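PDB 3SFW: dihydropyrimidinase from Brevibacillus agri, which probably catalyses the zinc-dependent hydrolytic ring opening of dihydropyrimidines, as other dihydropyrimidinases do. Local coordinates for residues I341-M346 and H409-D414; T70-F75 and S314-F319; D20-G25 and L35-A40; K3-G8 and E41-T46. All coordinates share one frame; numbering follows the deposited sequence.

How the interactions relate
From the N terminus, interaction 4 pairs strand 2-6 with strand 41-44 and closes the first loop. Interaction 3 is nested inside that loop. It sets the connection 35-40 against strand 20-24, the neighbour of strand 2-6 in the same sheet. Interaction 2 then closes a long loop from 70-75 to 314-319, beside a zinc ion. Interaction 1 opens after it, in series, and joins 341-346 to 409-414. Interactions 1 and 2 touch through the backbone of Asn-412, bonded to Ser-71 and Asp-72, and through Ile-341 N, bonded to His-316. Interactions 3 and 4 belong to the four-stranded mixed sheet near the N terminus. Their centres lie about 28 to 36 Å from those of interactions 1 and 2.

Interaction 1 (I341-M346 and H409-D414); sequences IIEDRM and HHMNVD
The carboxylate of Glu-343 holds both the backbone and the ring of His-410. OE1 of Glu-343 accepts from His-410 N at 2.7 Å, through its syn lone pair. OE2 of Glu-343 accepts from His-410 ND1, also at 2.7 Å, and the N-H points almost straight at it (174°). OE2 lies in the plane of the imidazole, but the carboxylate is turned 35° against that ring. ND1 meets OE2 on the syn side, but out of the carboxylate plane. A weak third bond runs from Met-411 N to Glu-343 OE1 at 3.2 Å. Glu-343 reaches this group of donors with CG anti to the backbone N (chi1 -174°) and an extended chain.

Met-411 packs against the root of the glutamate, with SD 3.9 Å from Glu-343 CB. Its CG lies 4.0 Å from Ile-342 CG2. Further out, the His-410 ring stacks with Phe-83 of helix 74-83. Ala-80 of the same helix touches Glu-343 and Met-411. Asn-416 bonds both Asp-344 OD2 and His-409 ND1.

The contact ties the loop leading into helix 345-354 to the loop between strands 393-403 and 422-432. Each carboxylate oxygen has a short, direct N-H bond. ND1 of His-410 thus carries a hydrogen, and the buried carboxylate would tend to favour positive charge on that imidazole.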
loop_
_atom_site.group_PDB
_atom_site.type_symbol
_atom_site.label_atom_id
_atom_site.label_comp_id
_atom_site.label_asym_id
_atom_site.label_seq_id
_atom_site.Cartn_x
_atom_site.Cartn_y
_atom_site.Cartn_z
ATOM N N ILE A 341 -27.731 5.008 -20.920
ATOM C CA ILE A 341 -27.272 5.770 -19.772
ATOM C C ILE A 341 -27.180 7.298 -20.070
ATOM O O ILE A 341 -27.065 8.120 -19.152
ATOM C CB ILE A 341 -25.850 5.234 -19.321
ATOM C CG1 ILE A 341 -25.796 3.709 -19.236
ATOM C CG2 ILE A 341 -25.427 5.872 -17.947
ATOM C CD1 ILE A 341 -26.777 3.122 -18.164
ATOM N N ILE A 342 -27.217 7.686 -21.336
ATOM C CA ILE A 342 -26.864 9.090 -21.657
ATOM C C ILE A 342 -27.786 10.117 -20.982
ATOM O O ILE A 342 -27.342 11.192 -20.565
ATOM C CB ILE A 342 -26.752 9.313 -23.167
ATOM C CG1 ILE A 342 -25.863 10.532 -23.472
ATOM C CG2 ILE A 342 -28.175 9.481 -23.835
ATOM C CD1 ILE A 342 -25.516 10.604 -25.018
ATOM N N GLU A 343 -29.077 9.791 -20.871
ATOM C CA GLU A 343 -30.026 10.797 -20.501
ATOM C C GLU A 343 -30.045 11.081 -18.992
ATOM O O GLU A 343 -30.267 12.219 -18.565
ATOM C CB GLU A 343 -31.423 10.368 -20.948
ATOM C CG GLU A 343 -32.467 11.464 -20.714
ATOM C CD GLU A 343 -33.756 11.228 -21.500
ATOM O OE1 GLU A 343 -33.778 10.353 -22.398
ATOM O OE2 GLU A 343 -34.741 11.951 -21.222
ATOM N N ASP A 344 -29.708 10.080 -18.198
ATOM C CA ASP A 344 -29.878 10.210 -16.735
ATOM C C ASP A 344 -28.602 10.530 -15.980
ATOM O O ASP A 344 -28.626 10.724 -14.722
ATOM C CB ASP A 344 -30.596 9.001 -16.182
ATOM C CG ASP A 344 -31.968 8.855 -16.790
ATOM O OD1 ASP A 344 -32.728 9.870 -16.791
ATOM O OD2 ASP A 344 -32.224 7.789 -17.378
ATOM N N ARG A 345 -27.504 10.660 -16.729
ATOM C CA ARG A 345 -26.171 10.855 -16.087
ATOM C C ARG A 345 -26.183 12.073 -15.136
ATOM O O ARG A 345 -25.749 11.955 -13.956
ATOM C CB ARG A 345 -25.058 11.051 -17.149
ATOM C CG ARG A 345 -23.669 11.350 -16.512
ATOM C CD ARG A 345 -22.588 11.559 -17.616
ATOM N NE ARG A 345 -22.904 12.722 -18.429
ATOM C CZ ARG A 345 -22.133 13.802 -18.549
ATOM N NH1 ARG A 345 -20.953 13.863 -17.912
ATOM N NH2 ARG A 345 -22.560 14.833 -19.298
ATOM N N MET A 346 -26.590 13.246 -15.634
ATOM C CA MET A 346 -26.500 14.480 -14.820
ATOM C C MET A 346 -27.408 14.368 -13.579
ATOM O O MET A 346 -26.986 14.714 -12.444
ATOM C CB MET A 346 -26.912 15.703 -15.637
ATOM C CG MET A 346 -25.964 16.039 -16.794
ATOM S SD MET A 346 -24.390 16.676 -16.218
ATOM C CE MET A 346 -24.821 18.333 -15.792
ATOM N N HIS A 409 -38.644 8.986 -20.869
ATOM C CA HIS A 409 -37.291 9.244 -21.413
ATOM C C HIS A 409 -37.306 9.526 -22.932
ATOM O O HIS A 409 -38.357 9.420 -23.596
ATOM C CB HIS A 409 -36.221 8.200 -20.947
ATOM C CG HIS A 409 -36.243 6.869 -21.665
ATOM N ND1 HIS A 409 -35.632 5.745 -21.136
ATOM C CD2 HIS A 409 -36.648 6.516 -22.913
ATOM C CE1 HIS A 409 -35.684 4.754 -22.010
ATOM N NE2 HIS A 409 -36.284 5.197 -23.102
ATOM N N HIS A 410 -36.171 9.940 -23.471
ATOM C CA HIS A 410 -36.097 10.309 -24.894
ATOM C C HIS A 410 -35.102 9.464 -25.682
ATOM O O HIS A 410 -34.944 9.655 -26.911
ATOM C CB HIS A 410 -35.784 11.805 -25.021
ATOM C CG HIS A 410 -36.754 12.678 -24.289
ATOM N ND1 HIS A 410 -36.679 12.867 -22.919
ATOM C CD2 HIS A 410 -37.844 13.371 -24.712
ATOM C CE1 HIS A 410 -37.671 13.660 -22.535
ATOM N NE2 HIS A 410 -38.416 13.945 -23.594
ATOM N N MET A 411 -34.403 8.545 -24.993
ATOM C CA MET A 411 -33.506 7.604 -25.681
ATOM C C MET A 411 -34.328 6.636 -26.546
ATOM O O MET A 411 -35.454 6.267 -26.155
ATOM C CB MET A 411 -32.658 6.827 -24.669
ATOM C CG MET A 411 -31.748 7.759 -23.846
ATOM S SD MET A 411 -30.954 6.877 -22.506
ATOM C CE MET A 411 -32.411 6.569 -21.423
ATOM N N ASN A 412 -33.843 6.353 -27.759
ATOM C CA ASN A 412 -34.614 5.489 -28.649
ATOM C C ASN A 412 -34.373 4.020 -28.266
ATOM O O ASN A 412 -33.728 3.278 -29.007
ATOM C CB ASN A 412 -34.273 5.764 -30.126
ATOM C CG ASN A 412 -35.245 5.079 -31.087
ATOM O OD1 ASN A 412 -36.330 4.635 -30.673
ATOM N ND2 ASN A 412 -34.809 4.867 -32.322
ATOM N N VAL A 413 -34.932 3.601 -27.114
ATOM C CA VAL A 413 -34.705 2.253 -26.577
ATOM C C VAL A 413 -35.892 1.912 -25.701
ATOM O O VAL A 413 -36.506 2.796 -25.125
ATOM C CB VAL A 413 -33.420 2.192 -25.689
ATOM C CG1 VAL A 413 -32.920 0.745 -25.522
ATOM C CG2 VAL A 413 -32.327 3.039 -26.301
ATOM N N ASP A 414 -36.237 0.621 -25.623
ATOM C CA ASP A 414 -37.504 0.205 -24.988
ATOM C C ASP A 414 -37.433 -0.057 -23.499
ATOM O O ASP A 414 -38.380 -0.608 -22.934
ATOM C CB ASP A 414 -38.065 -1.049 -25.682
ATOM C CG ASP A 414 -37.114 -2.218 -25.641
ATOM O OD1 ASP A 414 -36.099 -2.147 -24.941
ATOM O OD2 ASP A 414 -37.435 -3.302 -26.196
#

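Interaction 2 (T70-F75 and S314-F319); sequences TSDNFF and SDHCPF. With ZN (zinc ion), chain F.
Asp-72 and His-316 join two loops beside the metal centre of the amidohydrolase TIM barrel. Residues 70-75 lead into helix 74-83. The loop 314-319 follows strand 311-312 and carries Asp-315, whose OD1 binds the zinc ion at 2.1 Å. His-58, His-60 and the carboxylated Lys-150 complete that site, and Lys-150 also binds the second zinc.

One residue on, His-316 turns to the other loop. Its CG stands anti to the backbone N (chi1 -174°). Its NE2 donates to Asp-72 OD2 at 2.7 Å, with an angle of 155° at the hydrogen. OD2 sits close to the ring plane and uses its anti lone pair. The two side chains cross at about a right angle. ND1 of His-316 is bonded to Ile-341 N, so both ring nitrogens are held. Asp-72 OD1 bonds Thr-76 OG1 and Asn-412 N, which ties the carboxylate to helix 74-83 and to a third loop.

The backbones also meet. Ser-71 N donates to Pro-318 O at 2.8 Å, from above the carbonyl plane. Pro-318 CG rests 3.6 Å from Asp-72 N, while Pro-318 CD lies 3.4 Å above the His-316 ring, toward its rim. Thr-70 CG2 touches two side chains, 3.8 Å from Cys-317 SG and 3.6 Å from Phe-319 CZ.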
loop_
_atom_site.group_PDB
_atom_site.type_symbol
_atom_site.label_atom_id
_atom_site.label_comp_id
_atom_site.label_asym_id
_atom_site.label_seq_id
_atom_site.Cartn_x
_atom_site.Cartn_y
_atom_site.Cartn_z
ATOM N N THR A 70 -26.144 0.007 -32.209
ATOM C CA THR A 70 -26.809 0.625 -31.049
ATOM C C THR A 70 -28.038 1.399 -31.487
ATOM O O THR A 70 -28.088 1.986 -32.604
ATOM C CB THR A 70 -25.865 1.513 -30.180
ATOM O OG1 THR A 70 -25.289 2.568 -30.996
ATOM C CG2 THR A 70 -24.788 0.705 -29.597
ATOM N N SER A 71 -29.032 1.477 -30.594
ATOM C CA SER A 71 -30.341 1.870 -31.039
ATOM C C SER A 71 -30.546 3.365 -31.092
ATOM O O SER A 71 -31.493 3.804 -31.690
ATOM C CB SER A 71 -31.451 1.228 -30.190
ATOM O OG SER A 71 -31.406 1.728 -28.881
ATOM N N ASP A 72 -29.675 4.160 -30.445
ATOM C CA ASP A 72 -29.694 5.607 -30.691
ATOM C C ASP A 72 -28.703 5.932 -31.781
ATOM O O ASP A 72 -27.572 5.458 -31.730
ATOM C CB ASP A 72 -29.259 6.391 -29.427
ATOM C CG ASP A 72 -30.427 6.693 -28.487
ATOM O OD1 ASP A 72 -31.524 7.073 -28.950
ATOM O OD2 ASP A 72 -30.192 6.632 -27.267
ATOM N N ASN A 73 -29.107 6.769 -32.735
ATOM C CA ASN A 73 -28.149 7.323 -33.688
ATOM C C ASN A 73 -27.748 8.720 -33.239
ATOM O O ASN A 73 -27.980 9.089 -32.078
ATOM C CB ASN A 73 -28.733 7.316 -35.119
ATOM C CG ASN A 73 -30.016 8.160 -35.268
ATOM O OD1 ASN A 73 -30.715 8.092 -36.317
ATOM N ND2 ASN A 73 -30.341 8.927 -34.282
ATOM N N PHE A 74 -27.036 9.463 -34.089
ATOM C CA PHE A 74 -26.569 10.785 -33.641
ATOM C C PHE A 74 -27.689 11.755 -33.400
ATOM O O PHE A 74 -27.581 12.587 -32.524
ATOM C CB PHE A 74 -25.505 11.380 -34.568
ATOM C CG PHE A 74 -24.122 10.949 -34.202
ATOM C CD1 PHE A 74 -23.684 9.660 -34.523
ATOM C CD2 PHE A 74 -23.276 11.808 -33.483
ATOM C CE1 PHE A 74 -22.404 9.189 -34.154
ATOM C CE2 PHE A 74 -22.013 11.332 -33.028
ATOM C CZ PHE A 74 -21.556 10.044 -33.395
ATOM N N PHE A 75 -28.824 11.597 -34.106
ATOM C CA PHE A 75 -29.968 12.462 -33.840
ATOM C C PHE A 75 -30.615 12.111 -32.470
ATOM O O PHE A 75 -30.751 12.970 -31.609
ATOM C CB PHE A 75 -31.022 12.356 -34.972
ATOM C CG PHE A 75 -32.243 13.196 -34.739
ATOM C CD1 PHE A 75 -33.475 12.577 -34.544
ATOM C CD2 PHE A 75 -32.141 14.574 -34.588
ATOM C CE1 PHE A 75 -34.627 13.327 -34.280
ATOM C CE2 PHE A 75 -33.306 15.361 -34.333
ATOM C CZ PHE A 75 -34.546 14.712 -34.158
ATOM N N SER A 314 -21.121 8.323 -19.536
ATOM C CA SER A 314 -22.265 7.369 -19.491
ATOM C C SER A 314 -21.888 5.965 -20.005
ATOM O O SER A 314 -22.466 4.977 -19.530
ATOM C CB SER A 314 -23.462 7.891 -20.325
ATOM O OG SER A 314 -23.055 8.067 -21.676
ATOM N N ASP A 315 -20.964 5.872 -20.983
ATOM C CA ASP A 315 -20.812 4.617 -21.799
ATOM C C ASP A 315 -22.192 4.275 -22.412
ATOM O O ASP A 315 -22.631 3.102 -22.463
ATOM C CB ASP A 315 -20.205 3.413 -21.008
ATOM C CG ASP A 315 -19.729 2.277 -21.910
ATOM O OD1 ASP A 315 -19.476 2.535 -23.125
ATOM O OD2 ASP A 315 -19.635 1.119 -21.392
ATOM N N HIS A 316 -22.855 5.296 -22.923
ATOM C CA HIS A 316 -24.177 5.080 -23.555
ATOM C C HIS A 316 -23.983 4.153 -24.763
ATOM O O HIS A 316 -23.287 4.504 -25.718
ATOM C CB HIS A 316 -24.744 6.413 -24.055
ATOM C CG HIS A 316 -26.137 6.295 -24.591
ATOM N ND1 HIS A 316 -27.195 5.886 -23.800
ATOM C CD2 HIS A 316 -26.647 6.554 -25.814
ATOM C CE1 HIS A 316 -28.300 5.876 -24.526
ATOM N NE2 HIS A 316 -27.991 6.265 -25.758
ATOM N N CYS A 317 -24.633 2.987 -24.737
ATOM C CA CYS A 317 -24.366 1.985 -25.769
ATOM C C CYS A 317 -25.682 1.134 -25.823
ATOM O O CYS A 317 -25.685 -0.037 -25.445
ATOM C CB CYS A 317 -23.131 1.161 -25.348
ATOM S SG CYS A 317 -22.482 0.070 -26.690
ATOM N N PRO A 318 -26.792 1.762 -26.249
ATOM C CA PRO A 318 -28.122 1.176 -26.000
ATOM C C PRO A 318 -28.510 0.079 -27.010
ATOM O O PRO A 318 -28.238 0.198 -28.222
ATOM C CB PRO A 318 -29.057 2.386 -26.120
ATOM C CG PRO A 318 -28.355 3.230 -27.202
ATOM C CD PRO A 318 -26.894 3.137 -26.774
ATOM N N PHE A 319 -29.160 -0.965 -26.502
ATOM C CA PHE A 319 -29.800 -1.972 -27.361
ATOM C C PHE A 319 -31.157 -2.257 -26.752
ATOM O O PHE A 319 -31.270 -2.441 -25.525
ATOM C CB PHE A 319 -28.973 -3.254 -27.341
ATOM C CG PHE A 319 -27.572 -3.086 -27.871
ATOM C CD1 PHE A 319 -27.337 -3.073 -29.250
ATOM C CD2 PHE A 319 -26.488 -2.923 -26.994
ATOM C CE1 PHE A 319 -26.038 -2.870 -29.758
ATOM C CE2 PHE A 319 -25.155 -2.759 -27.494
ATOM C CZ PHE A 319 -24.933 -2.783 -28.883
HETATM ZN ZN ZN F . -17.556 2.324 -24.022
#

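Interaction 3 (D20-G25 and L35-A40); sequences DVLIDG and LQATDA
Leu-22 is the hub of the tightly packed part, where it meets Leu-35, Ala-37 and Ala-40. Its CB lies 3.9 Å from CD1 of Leu-35. Its CD1 reaches the two alanine methyls, at 3.9 Å from Ala-37 CB and 4.2 Å from Ala-40 CB. The torsions set this up: Leu-22 CG is anti to the backbone N (chi1 179°), and chi2 of 62° places CD1 at the alanines. The same CD1 of Leu-35 also approaches the carbonyl of strand 20-24, at 3.9 Å from Asp-20 O. No direct hydrogen bond joins the two segments.

Strand 20-24 is an inner strand of the small N-terminal mixed sheet. Residues 35-40 form the connection from strand 27-32 to strand 41-44, at the two borders of that sheet within the chain. Trp-4 of strand 2-6 also touches Leu-35 and both alanines. Leu-35 packs on Ala-30 of the second subunit.

At Asp-20 the segments meet through a water instead. It donates to Asp-20 OD2 at 2.6 Å and accepts from Leu-35 N at 2.9 Å. The Asp-20 carboxylate is held by its own chain too, through Asn-7 N and a salt bridge to Arg-6. The loose side is the bend of the connection, where Gln-36, Thr-38 and Asp-39 are exposed to solvent.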
loop_
_atom_site.group_PDB
_atom_site.type_symbol
_atom_site.label_atom_id
_atom_site.label_comp_id
_atom_site.label_asym_id
_atom_site.label_seq_id
_atom_site.Cartn_x
_atom_site.Cartn_y
_atom_site.Cartn_z
ATOM N N ASP A 20 -26.959 37.631 -13.168
ATOM C CA ASP A 20 -27.524 37.413 -14.495
ATOM C C ASP A 20 -26.442 37.124 -15.527
ATOM O O ASP A 20 -25.297 37.598 -15.424
ATOM C CB ASP A 20 -28.326 38.622 -14.924
ATOM C CG ASP A 20 -29.470 38.950 -13.960
ATOM O OD1 ASP A 20 -29.849 38.114 -13.107
ATOM O OD2 ASP A 20 -29.937 40.092 -14.044
ATOM N N VAL A 21 -26.814 36.409 -16.569
ATOM C CA VAL A 21 -25.859 36.073 -17.635
ATOM C C VAL A 21 -26.384 36.610 -18.945
ATOM O O VAL A 21 -27.534 36.357 -19.301
ATOM C CB VAL A 21 -25.686 34.532 -17.727
ATOM C CG1 VAL A 21 -24.782 34.129 -18.907
ATOM C CG2 VAL A 21 -25.104 33.999 -16.407
ATOM N N LEU A 22 -25.531 37.348 -19.654
ATOM C CA LEU A 22 -25.873 37.898 -20.962
ATOM C C LEU A 22 -25.172 37.152 -22.081
ATOM O O LEU A 22 -23.927 37.011 -22.085
ATOM C CB LEU A 22 -25.492 39.394 -21.022
ATOM C CG LEU A 22 -25.793 40.086 -22.368
ATOM C CD1 LEU A 22 -27.325 40.015 -22.573
ATOM C CD2 LEU A 22 -25.333 41.568 -22.234
ATOM N N ILE A 23 -25.980 36.611 -23.000
ATOM C CA ILE A 23 -25.477 35.904 -24.166
ATOM C C ILE A 23 -25.662 36.788 -25.388
ATOM O O ILE A 23 -26.670 37.471 -25.494
ATOM C CB ILE A 23 -26.325 34.617 -24.378
ATOM C CG1 ILE A 23 -26.124 33.644 -23.197
ATOM C CG2 ILE A 23 -25.905 33.888 -25.686
ATOM C CD1 ILE A 23 -27.194 32.530 -23.133
ATOM N N ASP A 24 -24.665 36.836 -26.267
ATOM C CA ASP A 24 -24.812 37.570 -27.547
ATOM C C ASP A 24 -24.347 36.628 -28.632
ATOM O O ASP A 24 -23.208 36.182 -28.629
ATOM C CB ASP A 24 -23.961 38.853 -27.547
ATOM C CG ASP A 24 -24.237 39.761 -28.774
ATOM O OD1 ASP A 24 -25.049 39.406 -29.636
ATOM O OD2 ASP A 24 -23.674 40.862 -28.830
ATOM N N GLY A 25 -25.283 36.138 -29.439
ATOM C CA GLY A 25 -24.883 35.181 -30.443
ATOM C C GLY A 25 -24.605 33.820 -29.773
ATOM O O GLY A 25 -25.454 33.311 -29.063
ATOM N N LEU A 35 -26.985 44.338 -15.145
ATOM C CA LEU A 35 -26.424 44.562 -16.477
ATOM C C LEU A 35 -27.218 45.588 -17.327
ATOM O O LEU A 35 -26.687 46.138 -18.288
ATOM C CB LEU A 35 -26.317 43.227 -17.245
ATOM C CG LEU A 35 -25.263 42.239 -16.694
ATOM C CD1 LEU A 35 -25.287 40.969 -17.476
ATOM C CD2 LEU A 35 -23.855 42.871 -16.748
ATOM N N GLN A 36 -28.506 45.746 -17.034
ATOM C CA GLN A 36 -29.398 46.605 -17.862
ATOM C C GLN A 36 -29.242 46.350 -19.360
ATOM O O GLN A 36 -29.072 47.287 -20.153
ATOM C CB GLN A 36 -29.205 48.099 -17.538
ATOM C CG GLN A 36 -29.419 48.442 -16.058
ATOM C CD GLN A 36 -28.907 49.829 -15.689
ATOM O OE1 GLN A 36 -28.506 50.614 -16.553
ATOM N NE2 GLN A 36 -28.907 50.131 -14.396
ATOM N N ALA A 37 -29.313 45.076 -19.739
ATOM C CA ALA A 37 -29.185 44.674 -21.133
ATOM C C ALA A 37 -30.324 45.253 -21.959
ATOM O O ALA A 37 -31.490 45.207 -21.568
ATOM C CB ALA A 37 -29.146 43.157 -21.258
ATOM N N THR A 38 -29.964 45.876 -23.071
ATOM C CA THR A 38 -30.967 46.372 -23.994
ATOM C C THR A 38 -31.161 45.358 -25.108
ATOM O O THR A 38 -30.197 44.681 -25.548
ATOM C CB THR A 38 -30.636 47.809 -24.564
ATOM O OG1 THR A 38 -29.308 47.837 -25.108
ATOM C CG2 THR A 38 -30.745 48.869 -23.469
ATOM N N ASP A 39 -32.425 45.188 -25.484
ATOM C CA ASP A 39 -32.771 44.458 -26.686
ATOM C C ASP A 39 -32.387 42.999 -26.539
ATOM O O ASP A 39 -31.946 42.376 -27.507
ATOM C CB ASP A 39 -32.053 45.048 -27.914
ATOM C CG ASP A 39 -32.387 46.529 -28.154
ATOM O OD1 ASP A 39 -33.561 46.947 -27.945
ATOM O OD2 ASP A 39 -31.462 47.270 -28.561
ATOM N N ALA A 40 -32.480 42.466 -25.323
ATOM C CA ALA A 40 -32.228 41.039 -25.130
ATOM C C ALA A 40 -33.506 40.344 -24.749
ATOM O O ALA A 40 -34.355 40.930 -24.081
ATOM C CB ALA A 40 -31.152 40.803 -24.070
HETATM O O HOH W 1 -28.035 41.707 -14.807
#

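Interaction 4 (K3-G8 and E41-T46); sequences KWIRNG and EVIDAT
Arg-6 lies over Val-42 and Trp-4 on one face of a parallel strand pair. Its CB is 4.1 Å from Ile-43 O. CG stands beside the backbone N, anti to the carbonyl carbon (chi1 -55°), and is 4.2 Å from Val-42 CG1. CD comes to 4.0 Å from the same Val-42 CG1. CD also sits 3.6 Å above the Trp-4 ring, over its centre. The chain bends at chi3 (68°), and NE forms a salt bridge with Asp-20 of the neighbouring strand. The guanidinium at the tip has Trp-4 CZ2 over the centre of one face, 3.5 Å above its plane. Val-42 lies alongside Trp-4, pointing the same way, with CG2 3.8 Å from Trp-4 CE3.

Ile-5 and Ile-43 occupy the other face with Lys-3 and Glu-41. Leu-50 of strand 49-59 touches Ile-5 and Ala-45 there. The polar ends of Lys-3 and Glu-41 turn to Gly-434 and Arg-439.

Four backbone bonds join the segments. Trp-4 N to Glu-41 O, Ile-43 N to Trp-4 O and Arg-6 N to Ile-43 O are nearly straight. The fourth runs from Ala-45 N to Arg-6 O at 2.8 Å. At the end of strand 41-44, Asp-44 OD1 accepts from Thr-46 N in an Asx turn and also from Thr-46 OG1. The short axes run 26° apart, as in a twisted parallel pair at the border, within the chain, of a mixed beta sheet.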
loop_
_atom_site.group_PDB
_atom_site.type_symbol
_atom_site.label_atom_id
_atom_site.label_comp_id
_atom_site.label_asym_id
_atom_site.label_seq_id
_atom_site.Cartn_x
_atom_site.Cartn_y
_atom_site.Cartn_z
ATOM N N LYS A 3 -29.628 37.142 -25.317
ATOM C CA LYS A 3 -30.480 36.541 -24.303
ATOM C C LYS A 3 -29.939 36.904 -22.932
ATOM O O LYS A 3 -28.736 36.820 -22.707
ATOM C CB LYS A 3 -30.492 35.010 -24.455
ATOM C CG LYS A 3 -31.157 34.526 -25.795
ATOM C CD LYS A 3 -31.094 32.997 -25.892
ATOM C CE LYS A 3 -31.730 32.472 -27.226
ATOM N NZ LYS A 3 -31.018 32.909 -28.489
ATOM N N TRP A 4 -30.827 37.315 -22.040
ATOM C CA TRP A 4 -30.462 37.800 -20.715
ATOM C C TRP A 4 -31.126 36.882 -19.705
ATOM O O TRP A 4 -32.354 36.923 -19.512
ATOM C CB TRP A 4 -31.006 39.230 -20.553
ATOM C CG TRP A 4 -30.541 40.011 -19.356
ATOM C CD1 TRP A 4 -29.499 39.728 -18.510
ATOM C CD2 TRP A 4 -31.097 41.250 -18.910
ATOM N NE1 TRP A 4 -29.409 40.711 -17.531
ATOM C CE2 TRP A 4 -30.380 41.650 -17.759
ATOM C CE3 TRP A 4 -32.127 42.079 -19.390
ATOM C CZ2 TRP A 4 -30.656 42.861 -17.083
ATOM C CZ3 TRP A 4 -32.427 43.250 -18.699
ATOM C CH2 TRP A 4 -31.691 43.633 -17.561
ATOM N N ILE A 5 -30.341 35.945 -19.155
ATOM C CA ILE A 5 -30.862 34.984 -18.218
ATOM C C ILE A 5 -30.786 35.574 -16.815
ATOM O O ILE A 5 -29.659 35.792 -16.265
ATOM C CB ILE A 5 -30.079 33.645 -18.253
ATOM C CG1 ILE A 5 -29.892 33.132 -19.694
ATOM C CG2 ILE A 5 -30.718 32.618 -17.364
ATOM C CD1 ILE A 5 -28.960 31.850 -19.781
ATOM N N ARG A 6 -31.951 35.824 -16.228
ATOM C CA ARG A 6 -32.035 36.612 -14.963
ATOM C C ARG A 6 -32.515 35.834 -13.747
ATOM O O ARG A 6 -33.341 34.914 -13.851
ATOM C CB ARG A 6 -32.974 37.817 -15.152
ATOM C CG ARG A 6 -32.601 38.716 -16.336
ATOM C CD ARG A 6 -33.308 40.049 -16.195
ATOM N NE ARG A 6 -32.758 40.774 -15.050
ATOM C CZ ARG A 6 -33.186 41.967 -14.645
ATOM N NH1 ARG A 6 -34.192 42.556 -15.276
ATOM N NH2 ARG A 6 -32.609 42.562 -13.604
ATOM N N ASN A 7 -31.972 36.190 -12.586
ATOM C CA ASN A 7 -32.519 35.732 -11.315
ATOM C C ASN A 7 -32.155 34.302 -10.940
ATOM O O ASN A 7 -32.774 33.744 -10.038
ATOM C CB ASN A 7 -34.058 35.853 -11.295
ATOM C CG ASN A 7 -34.543 37.231 -11.679
ATOM O OD1 ASN A 7 -33.957 38.240 -11.267
ATOM N ND2 ASN A 7 -35.640 37.295 -12.481
ATOM N N GLY A 8 -31.173 33.725 -11.629
ATOM C CA GLY A 8 -30.733 32.353 -11.346
ATOM C C GLY A 8 -29.463 32.338 -10.487
ATOM O O GLY A 8 -28.903 33.411 -10.175
ATOM N N GLU A 41 -33.658 39.100 -25.183
ATOM C CA GLU A 41 -34.769 38.259 -24.704
ATOM C C GLU A 41 -34.540 37.890 -23.229
ATOM O O GLU A 41 -33.497 37.304 -22.898
ATOM C CB GLU A 41 -34.877 36.981 -25.528
ATOM C CG GLU A 41 -36.038 36.059 -25.045
ATOM C CD GLU A 41 -36.115 34.715 -25.760
ATOM O OE1 GLU A 41 -35.149 34.302 -26.457
ATOM O OE2 GLU A 41 -37.131 34.026 -25.550
ATOM N N VAL A 42 -35.488 38.239 -22.357
ATOM C CA VAL A 42 -35.345 37.930 -20.930
ATOM C C VAL A 42 -35.776 36.486 -20.667
ATOM O O VAL A 42 -36.874 36.081 -21.041
ATOM C CB VAL A 42 -36.108 38.931 -20.003
ATOM C CG1 VAL A 42 -36.129 38.444 -18.562
ATOM C CG2 VAL A 42 -35.475 40.333 -20.066
ATOM N N ILE A 43 -34.871 35.696 -20.080
ATOM C CA ILE A 43 -35.173 34.325 -19.665
ATOM C C ILE A 43 -35.190 34.306 -18.144
ATOM O O ILE A 43 -34.174 34.625 -17.480
ATOM C CB ILE A 43 -34.050 33.329 -20.135
ATOM C CG1 ILE A 43 -33.715 33.480 -21.628
ATOM C CG2 ILE A 43 -34.409 31.886 -19.799
ATOM C CD1 ILE A 43 -34.881 33.541 -22.525
ATOM N N ASP A 44 -36.326 33.943 -17.583
ATOM C CA ASP A 44 -36.482 33.930 -16.134
ATOM C C ASP A 44 -35.964 32.619 -15.496
ATOM O O ASP A 44 -36.543 31.549 -15.699
ATOM C CB ASP A 44 -37.966 34.160 -15.803
ATOM C CG ASP A 44 -38.239 34.230 -14.319
ATOM O OD1 ASP A 44 -37.300 34.129 -13.512
ATOM O OD2 ASP A 44 -39.417 34.389 -13.944
ATOM N N ALA A 45 -34.856 32.707 -14.745
ATOM C CA ALA A 45 -34.253 31.524 -14.103
ATOM C C ALA A 45 -34.456 31.497 -12.591
ATOM O O ALA A 45 -33.756 30.786 -11.877
ATOM C CB ALA A 45 -32.744 31.426 -14.450
ATOM N N THR A 46 -35.511 32.175 -12.109
ATOM C CA THR A 46 -35.871 32.109 -10.697
ATOM C C THR A 46 -36.024 30.675 -10.231
ATOM O O THR A 46 -36.747 29.872 -10.858
ATOM C CB THR A 46 -37.231 32.894 -10.410
ATOM O OG1 THR A 46 -37.116 34.237 -10.873
ATOM C CG2 THR A 46 -37.534 32.932 -8.917
#